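PDB 2QGH: diaminopimelate decarboxylase from Helicobacter pylori, which catalyses the pyridoxal-5'-phosphate-dependent decarboxylation of meso-diaminopimelate to L-lysine, the last step of lysine biosynthesis. Local coordinates for residues Gly207-Asp212 against Val248-Glu253; Ile61-Lys66 against Arg282-Glu287. All blocks are in the same frame, centred on the assembly; numbering follows the deposited sequence.

Contact 1 of 2, residues Gly207-Asp212 against Val248-Glu253; sequences GSQLLD and VSYENE. With PLP (pyridoxal-5'-phosphate), chain B; LYS (lysine), chain C.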
loop_
_atom_site.group_PDB
_atom_site.type_symbol
_atom_site.label_atom_id
_atom_site.label_comp_id
_atom_site.label_asym_id
_atom_site.label_seq_id
_atom_site.Cartn_x
_atom_site.Cartn_y
_atom_site.Cartn_z
ATOM N N GLY A 207 -6.273 -2.235 -20.141
ATOM C CA GLY A 207 -6.005 -3.018 -18.947
ATOM C C GLY A 207 -4.549 -3.406 -18.762
ATOM O O GLY A 207 -3.696 -3.076 -19.587
ATOM N N SER A 208 -4.270 -4.117 -17.671
ATOM C CA SER A 208 -2.914 -4.559 -17.358
ATOM C C SER A 208 -2.842 -6.077 -17.157
ATOM O O SER A 208 -3.841 -6.718 -16.835
ATOM C CB SER A 208 -2.411 -3.851 -16.093
ATOM O OG SER A 208 -1.055 -4.166 -15.838
ATOM N N GLN A 209 -1.649 -6.637 -17.342
ATOM C CA GLN A 209 -1.424 -8.071 -17.188
ATOM C C GLN A 209 -2.375 -8.844 -18.096
ATOM O O GLN A 209 -3.035 -9.785 -17.667
ATOM C CB GLN A 209 -1.620 -8.475 -15.721
ATOM C CG GLN A 209 -1.409 -9.971 -15.391
ATOM C CD GLN A 209 -0.085 -10.522 -15.891
ATOM O OE1 GLN A 209 0.928 -9.829 -15.896
ATOM N NE2 GLN A 209 -0.087 -11.784 -16.301
ATOM N N LEU A 210 -2.431 -8.437 -19.360
ATOM C CA LEU A 210 -3.303 -9.070 -20.344
ATOM C C LEU A 210 -2.626 -10.270 -20.998
ATOM O O LEU A 210 -1.492 -10.172 -21.465
ATOM C CB LEU A 210 -3.696 -8.060 -21.424
ATOM C CG LEU A 210 -4.297 -6.740 -20.943
ATOM C CD1 LEU A 210 -4.790 -5.948 -22.140
ATOM C CD2 LEU A 210 -5.443 -7.010 -19.986
ATOM N N LEU A 211 -3.323 -11.402 -21.029
ATOM C CA LEU A 211 -2.777 -12.611 -21.634
ATOM C C LEU A 211 -3.455 -12.927 -22.968
ATOM O O LEU A 211 -2.955 -13.745 -23.744
ATOM C CB LEU A 211 -2.928 -13.805 -20.689
ATOM C CG LEU A 211 -2.094 -13.896 -19.399
ATOM C CD1 LEU A 211 -0.610 -13.776 -19.705
ATOM C CD2 LEU A 211 -2.527 -12.818 -18.444
ATOM N N ASP A 212 -4.589 -12.287 -23.234
ATOM C CA ASP A 212 -5.296 -12.520 -24.487
ATOM C C ASP A 212 -5.116 -11.323 -25.429
ATOM O O ASP A 212 -5.445 -10.188 -25.080
ATOM C CB ASP A 212 -6.783 -12.767 -24.218
ATOM C CG ASP A 212 -7.544 -13.177 -25.472
ATOM O OD1 ASP A 212 -8.787 -13.284 -25.410
ATOM O OD2 ASP A 212 -6.900 -13.397 -26.523
ATOM N N VAL A 248 2.901 -10.760 -17.984
ATOM C CA VAL A 248 4.083 -11.608 -17.896
ATOM C C VAL A 248 3.679 -12.982 -17.388
ATOM O O VAL A 248 2.520 -13.210 -17.023
ATOM C CB VAL A 248 5.183 -11.015 -16.963
ATOM C CG1 VAL A 248 5.733 -9.723 -17.562
ATOM C CG2 VAL A 248 4.630 -10.772 -15.569
ATOM N N SER A 249 4.632 -13.902 -17.369
ATOM C CA SER A 249 4.336 -15.251 -16.932
ATOM C C SER A 249 4.532 -15.452 -15.433
ATOM O O SER A 249 5.505 -16.059 -15.009
ATOM C CB SER A 249 5.199 -16.245 -17.707
ATOM O OG SER A 249 4.601 -17.525 -17.688
ATOM N N TYR A 250 3.603 -14.952 -14.631
ATOM C CA TYR A 250 3.722 -15.114 -13.193
ATOM C C TYR A 250 3.567 -16.576 -12.794
ATOM O O TYR A 250 4.294 -17.067 -11.933
ATOM C CB TYR A 250 2.675 -14.266 -12.466
ATOM C CG TYR A 250 2.955 -12.780 -12.510
ATOM C CD1 TYR A 250 4.183 -12.267 -12.079
ATOM C CD2 TYR A 250 1.988 -11.883 -12.964
ATOM C CE1 TYR A 250 4.438 -10.898 -12.099
ATOM C CE2 TYR A 250 2.232 -10.511 -12.986
ATOM C CZ TYR A 250 3.457 -10.024 -12.554
ATOM O OH TYR A 250 3.693 -8.669 -12.584
ATOM N N GLU A 251 2.623 -17.269 -13.427
ATOM C CA GLU A 251 2.374 -18.671 -13.123
ATOM C C GLU A 251 2.618 -19.598 -14.323
ATOM O O GLU A 251 1.817 -20.491 -14.603
ATOM C CB GLU A 251 0.936 -18.831 -12.624
ATOM C CG GLU A 251 0.587 -17.925 -11.453
ATOM C CD GLU A 251 -0.821 -18.142 -10.940
ATOM O OE1 GLU A 251 -1.118 -19.252 -10.450
ATOM O OE2 GLU A 251 -1.636 -17.203 -11.021
ATOM N N ASN A 252 3.721 -19.374 -15.031
ATOM C CA ASN A 252 4.087 -20.187 -16.197
ATOM C C ASN A 252 3.057 -20.218 -17.337
ATOM O O ASN A 252 3.031 -21.166 -18.124
ATOM C CB ASN A 252 4.375 -21.628 -15.765
ATOM C CG ASN A 252 5.496 -21.720 -14.749
ATOM O OD1 ASN A 252 6.649 -21.391 -15.044
ATOM N ND2 ASN A 252 5.162 -22.169 -13.541
ATOM N N GLU A 253 2.212 -19.193 -17.423
ATOM C CA GLU A 253 1.208 -19.121 -18.481
ATOM C C GLU A 253 1.868 -18.650 -19.775
ATOM O O GLU A 253 2.994 -18.144 -19.757
ATOM C CB GLU A 253 0.106 -18.139 -18.096
ATOM C CG GLU A 253 -0.468 -18.394 -16.731
ATOM C CD GLU A 253 -0.329 -17.198 -15.816
ATOM O OE1 GLU A 253 0.809 -16.696 -15.650
ATOM O OE2 GLU A 253 -1.360 -16.768 -15.257
HETATM N N1 PLP B . -0.198 3.168 -19.912
HETATM C C2 PLP B . -1.293 3.566 -19.116
HETATM C C2A PLP B . -2.094 4.754 -19.479
HETATM C C3 PLP B . -1.586 2.793 -17.923
HETATM O O3 PLP B . -2.635 3.146 -17.096
HETATM C C4 PLP B . -0.811 1.683 -17.588
HETATM C C4A PLP B . -1.371 0.826 -16.507
HETATM C C5 PLP B . 0.284 1.304 -18.377
HETATM C C6 PLP B . 0.578 2.048 -19.583
HETATM C C5A PLP B . 1.317 0.324 -18.019
HETATM O O4P PLP B . 0.833 -0.971 -18.294
HETATM P P PLP B . 1.633 -2.165 -18.014
HETATM O O1P PLP B . 2.582 -2.176 -16.776
HETATM O O2P PLP B . 2.474 -2.355 -19.352
HETATM O O3P PLP B . 0.591 -3.328 -17.797
HETATM N N LYS C . -0.559 -1.920 -9.846
HETATM C CA LYS C . -1.121 -2.988 -10.731
HETATM C C LYS C . -0.414 -4.319 -10.476
HETATM O O LYS C . 0.307 -4.395 -9.461
HETATM C CB LYS C . -0.973 -2.575 -12.207
HETATM C CG LYS C . -1.803 -1.353 -12.573
HETATM C CD LYS C . -1.388 -0.739 -13.897
HETATM C CE LYS C . -2.272 0.466 -14.210
HETATM N NZ LYS C . -1.850 1.264 -15.411
HETATM O OXT LYS C . -0.585 -5.262 -11.279
#
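Two hydrogen bonds between the carboxamide of Gln-209 and the backbone of Val-248 join the loop 207-212 to the loop 248-253. Val-248 N donates to Gln-209 OE1 at 3.0 Å, coming in well to one side of the C=O direction (112° at the oxygen) and a little out of the carbonyl plane. The return bond is straighter: Gln-209 NE2 gives its N-H, almost within its own amide plane, to an in-plane lone pair of Val-248 O at 3.1 Å, with 171° at the hydrogen. A primary amide suits this place because it offers an acceptor and a donor side by side, matching the N-H and C=O of a single residue. The bend of the Gln-209 chain at chi2 turns the amide across to them.

Van der Waals contacts flank the pair of bonds. The Tyr-250 ring lies aslant to the amide, the planes 41° apart, with its CE2 3.3 Å from Gln-209 OE1. Val-248 CG2 sits over one ring face near the rim, and Leu-211 CD1 reaches Val-248 O at 4.2 Å. The phenol OH of Tyr-250 is hydrogen-bonded to Arg-282 NH1.

The 248-253 loop also braces itself: a type I turn spans Ser-249 to Asn-252, and Ser-249 OG donates to an in-plane lone pair of Glu-253 O at 2.7 Å.

Ligand binding comes from the neighbouring Ser-208, whose OG donates to the cofactor phosphate oxygen O3P at 2.7 Å. The amide bonds thus tie together the loops that follow the sixth and seventh strands of the alpha/beta barrel through backbone groups of Val-248, a link independent of that residue's side chain, one residue along the chain from the serine that binds the phosphate.

Contact 2 of 2, residues Ile61-Lys66 against Arg282-Glu287; sequences ICYALK and RSIVAE. With PLP (pyridoxal-5'-phosphate), chain B; LYS (lysine), chain C.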
loop_
_atom_site.group_PDB
_atom_site.type_symbol
_atom_site.label_atom_id
_atom_site.label_comp_id
_atom_site.label_asym_id
_atom_site.label_seq_id
_atom_site.Cartn_x
_atom_site.Cartn_y
_atom_site.Cartn_z
ATOM N N ILE A 61 8.556 3.971 -27.768
ATOM C CA ILE A 61 8.262 3.134 -26.613
ATOM C C ILE A 61 8.377 3.955 -25.329
ATOM O O ILE A 61 9.469 4.280 -24.879
ATOM C CB ILE A 61 9.211 1.929 -26.550
ATOM C CG1 ILE A 61 9.148 1.167 -27.873
ATOM C CG2 ILE A 61 8.811 1.003 -25.404
ATOM C CD1 ILE A 61 7.723 0.792 -28.286
ATOM N N CYS A 62 7.233 4.303 -24.754
ATOM C CA CYS A 62 7.212 5.098 -23.538
ATOM C C CYS A 62 7.033 4.238 -22.310
ATOM O O CYS A 62 5.914 3.851 -21.966
ATOM C CB CYS A 62 6.096 6.135 -23.600
ATOM S SG CYS A 62 6.331 7.378 -24.877
ATOM N N TYR A 63 8.147 3.946 -21.647
ATOM C CA TYR A 63 8.135 3.136 -20.442
ATOM C C TYR A 63 7.207 3.726 -19.368
ATOM O O TYR A 63 7.333 4.888 -18.988
ATOM C CB TYR A 63 9.560 3.011 -19.903
ATOM C CG TYR A 63 9.629 2.354 -18.556
ATOM C CD1 TYR A 63 9.192 1.040 -18.382
ATOM C CD2 TYR A 63 10.078 3.055 -17.443
ATOM C CE1 TYR A 63 9.195 0.446 -17.138
ATOM C CE2 TYR A 63 10.083 2.470 -16.188
ATOM C CZ TYR A 63 9.638 1.166 -16.043
ATOM O OH TYR A 63 9.616 0.584 -14.803
ATOM N N ALA A 64 6.258 2.926 -18.897
ATOM C CA ALA A 64 5.326 3.384 -17.873
ATOM C C ALA A 64 6.025 3.344 -16.511
ATOM O O ALA A 64 6.185 2.274 -15.917
ATOM C CB ALA A 64 4.089 2.498 -17.870
ATOM N N LEU A 65 6.441 4.516 -16.031
ATOM C CA LEU A 65 7.155 4.641 -14.757
ATOM C C LEU A 65 6.462 4.011 -13.556
ATOM O O LEU A 65 7.119 3.465 -12.671
ATOM C CB LEU A 65 7.472 6.115 -14.467
ATOM C CG LEU A 65 8.739 6.684 -15.132
ATOM C CD1 LEU A 65 8.661 6.511 -16.640
ATOM C CD2 LEU A 65 8.905 8.160 -14.768
ATOM N N LYS A 66 5.139 4.089 -13.527
ATOM C CA LYS A 66 4.371 3.498 -12.441
ATOM C C LYS A 66 4.853 2.078 -12.135
ATOM O O LYS A 66 4.781 1.632 -10.995
ATOM C CB LYS A 66 2.893 3.472 -12.817
ATOM C CG LYS A 66 2.607 2.723 -14.112
ATOM C CD LYS A 66 1.153 2.848 -14.511
ATOM C CE LYS A 66 0.796 4.302 -14.801
ATOM N NZ LYS A 66 1.583 4.848 -15.942
ATOM N N ARG A 282 5.021 -3.281 -17.004
ATOM C CA ARG A 282 5.284 -4.582 -16.402
ATOM C C ARG A 282 6.240 -5.435 -17.235
ATOM O O ARG A 282 7.273 -5.891 -16.737
ATOM C CB ARG A 282 3.963 -5.332 -16.220
ATOM C CG ARG A 282 4.013 -6.490 -15.240
ATOM C CD ARG A 282 2.771 -7.361 -15.387
ATOM N NE ARG A 282 1.535 -6.622 -15.160
ATOM C CZ ARG A 282 1.086 -6.258 -13.962
ATOM N NH1 ARG A 282 1.765 -6.570 -12.861
ATOM N NH2 ARG A 282 -0.037 -5.561 -13.867
ATOM N N SER A 283 5.888 -5.651 -18.501
ATOM C CA SER A 283 6.703 -6.464 -19.407
ATOM C C SER A 283 8.132 -5.952 -19.616
ATOM O O SER A 283 8.956 -6.627 -20.226
ATOM C CB SER A 283 5.998 -6.609 -20.763
ATOM O OG SER A 283 5.632 -5.353 -21.302
ATOM N N ILE A 284 8.431 -4.761 -19.110
ATOM C CA ILE A 284 9.776 -4.222 -19.254
ATOM C C ILE A 284 10.623 -4.539 -18.022
ATOM O O ILE A 284 11.791 -4.907 -18.146
ATOM C CB ILE A 284 9.773 -2.679 -19.420
ATOM C CG1 ILE A 284 9.043 -2.269 -20.706
ATOM C CG2 ILE A 284 11.216 -2.154 -19.418
ATOM C CD1 ILE A 284 9.771 -2.623 -21.994
ATOM N N VAL A 285 10.027 -4.412 -16.839
ATOM C CA VAL A 285 10.767 -4.614 -15.600
ATOM C C VAL A 285 10.405 -5.781 -14.690
ATOM O O VAL A 285 11.215 -6.173 -13.853
ATOM C CB VAL A 285 10.718 -3.333 -14.719
ATOM C CG1 VAL A 285 11.417 -2.195 -15.413
ATOM C CG2 VAL A 285 9.270 -2.958 -14.425
ATOM N N ALA A 286 9.206 -6.330 -14.826
ATOM C CA ALA A 286 8.802 -7.426 -13.955
ATOM C C ALA A 286 9.907 -8.457 -13.675
ATOM O O ALA A 286 10.451 -8.513 -12.567
ATOM C CB ALA A 286 7.576 -8.122 -14.525
ATOM N N GLU A 287 10.246 -9.255 -14.684
ATOM C CA GLU A 287 11.238 -10.311 -14.545
ATOM C C GLU A 287 12.612 -9.927 -13.983
ATOM O O GLU A 287 13.207 -10.706 -13.234
ATOM C CB GLU A 287 11.412 -11.035 -15.890
ATOM C CG GLU A 287 12.548 -12.064 -15.904
ATOM C CD GLU A 287 12.700 -12.796 -17.242
ATOM O OE1 GLU A 287 12.692 -12.124 -18.299
ATOM O OE2 GLU A 287 12.843 -14.043 -17.232
HETATM N N1 PLP B . -0.198 3.168 -19.912
HETATM C C2 PLP B . -1.293 3.566 -19.116
HETATM C C2A PLP B . -2.094 4.754 -19.479
HETATM C C3 PLP B . -1.586 2.793 -17.923
HETATM O O3 PLP B . -2.635 3.146 -17.096
HETATM C C4 PLP B . -0.811 1.683 -17.588
HETATM C C4A PLP B . -1.371 0.826 -16.507
HETATM C C5 PLP B . 0.284 1.304 -18.377
HETATM C C6 PLP B . 0.578 2.048 -19.583
HETATM C C5A PLP B . 1.317 0.324 -18.019
HETATM O O4P PLP B . 0.833 -0.971 -18.294
HETATM P P PLP B . 1.633 -2.165 -18.014
HETATM O O1P PLP B . 2.582 -2.176 -16.776
HETATM O O2P PLP B . 2.474 -2.355 -19.352
HETATM O O3P PLP B . 0.591 -3.328 -17.797
HETATM N N LYS C . -0.559 -1.920 -9.846
HETATM C CA LYS C . -1.121 -2.988 -10.731
HETATM C C LYS C . -0.414 -4.319 -10.476
HETATM O O LYS C . 0.307 -4.395 -9.461
HETATM C CB LYS C . -0.973 -2.575 -12.207
HETATM C CG LYS C . -1.803 -1.353 -12.573
HETATM C CD LYS C . -1.388 -0.739 -13.897
HETATM C CE LYS C . -2.272 0.466 -14.210
HETATM N NZ LYS C . -1.850 1.264 -15.411
HETATM O OXT LYS C . -0.585 -5.262 -11.279
#
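Tyr-63, on the first strand of the alpha/beta barrel, meets Ile-284 and Val-285 of the short helix 282-285, which follows the eighth strand, with CD1, CE1 and its hydroxyl end. With CG anti to the backbone N (chi1 172°), the ring leans from the strand toward the helix. Its CD1 meets Ile-284 CB at 3.9 Å, the two side chains slanting past each other. Farther along the ring, Val-285 crosses it at about a right angle, and its CG1 lies 3.4 Å from Tyr-63 OH. A large flat side chain suits this junction because one ring can span two successive helix residues, while the beta-branched Ile-284 and Val-285 present compact apolar surfaces close to their backbone. The hydroxyl, though buried beside methyl groups, is hydrogen-bonded to Asn-68 O. Leu-77 and Ile-73 of helix 71-79 also pack on Tyr-63.

Beyond this apolar seam both segments reach the ligands. Ala-64 CB lies 3.5 Å from cofactor C5A, its small methyl allowing the strand end to come close. Arg-282 N, at the helix start, donates to phosphate O1P at 2.7 Å, and Arg-282 NH2 to the bound lysine's OXT at 2.7 Å, the guanidinium edge facing that carboxylate. As in related enzymes, Lys-66 probably holds the cofactor in the resting state; here its NZ forms a salt bridge with Asp-85.

Apolar contact therefore seats the short helix against the first strand, where backbone hydrogen bonds such as that of Cys-62 with Cys-278 close the barrel, while the helix start, whose partial positive charge probably favours the phosphate, is directed at the cofactor.

Contacts 1 and 2 lie with their centres about 14 Å apart and meet at Arg-282. Ser-208 OG stands 2.6 Å from Arg-282 NH2 and Tyr-250 OH 2.9 Å from Arg-282 NH1, both probable hydrogen bonds, while Gln-209 OE1 packs 3.1 Å from Arg-282 CD. Tyr-250 and Gln-209 thus form a second shell that probably helps position Arg-282, whereas Ser-208 touches both arginine and phosphate. Ser-208 and Arg-282 N hold the phosphate end of one adduct, the Arg-282 guanidinium its carboxylate end: NZ of the bound lysine is 1.3 Å from cofactor C4A, consistent with an external aldimine of the product. Glu-350 of the second subunit is also hydrogen-bonded to this lysine, making the pocket a shared one.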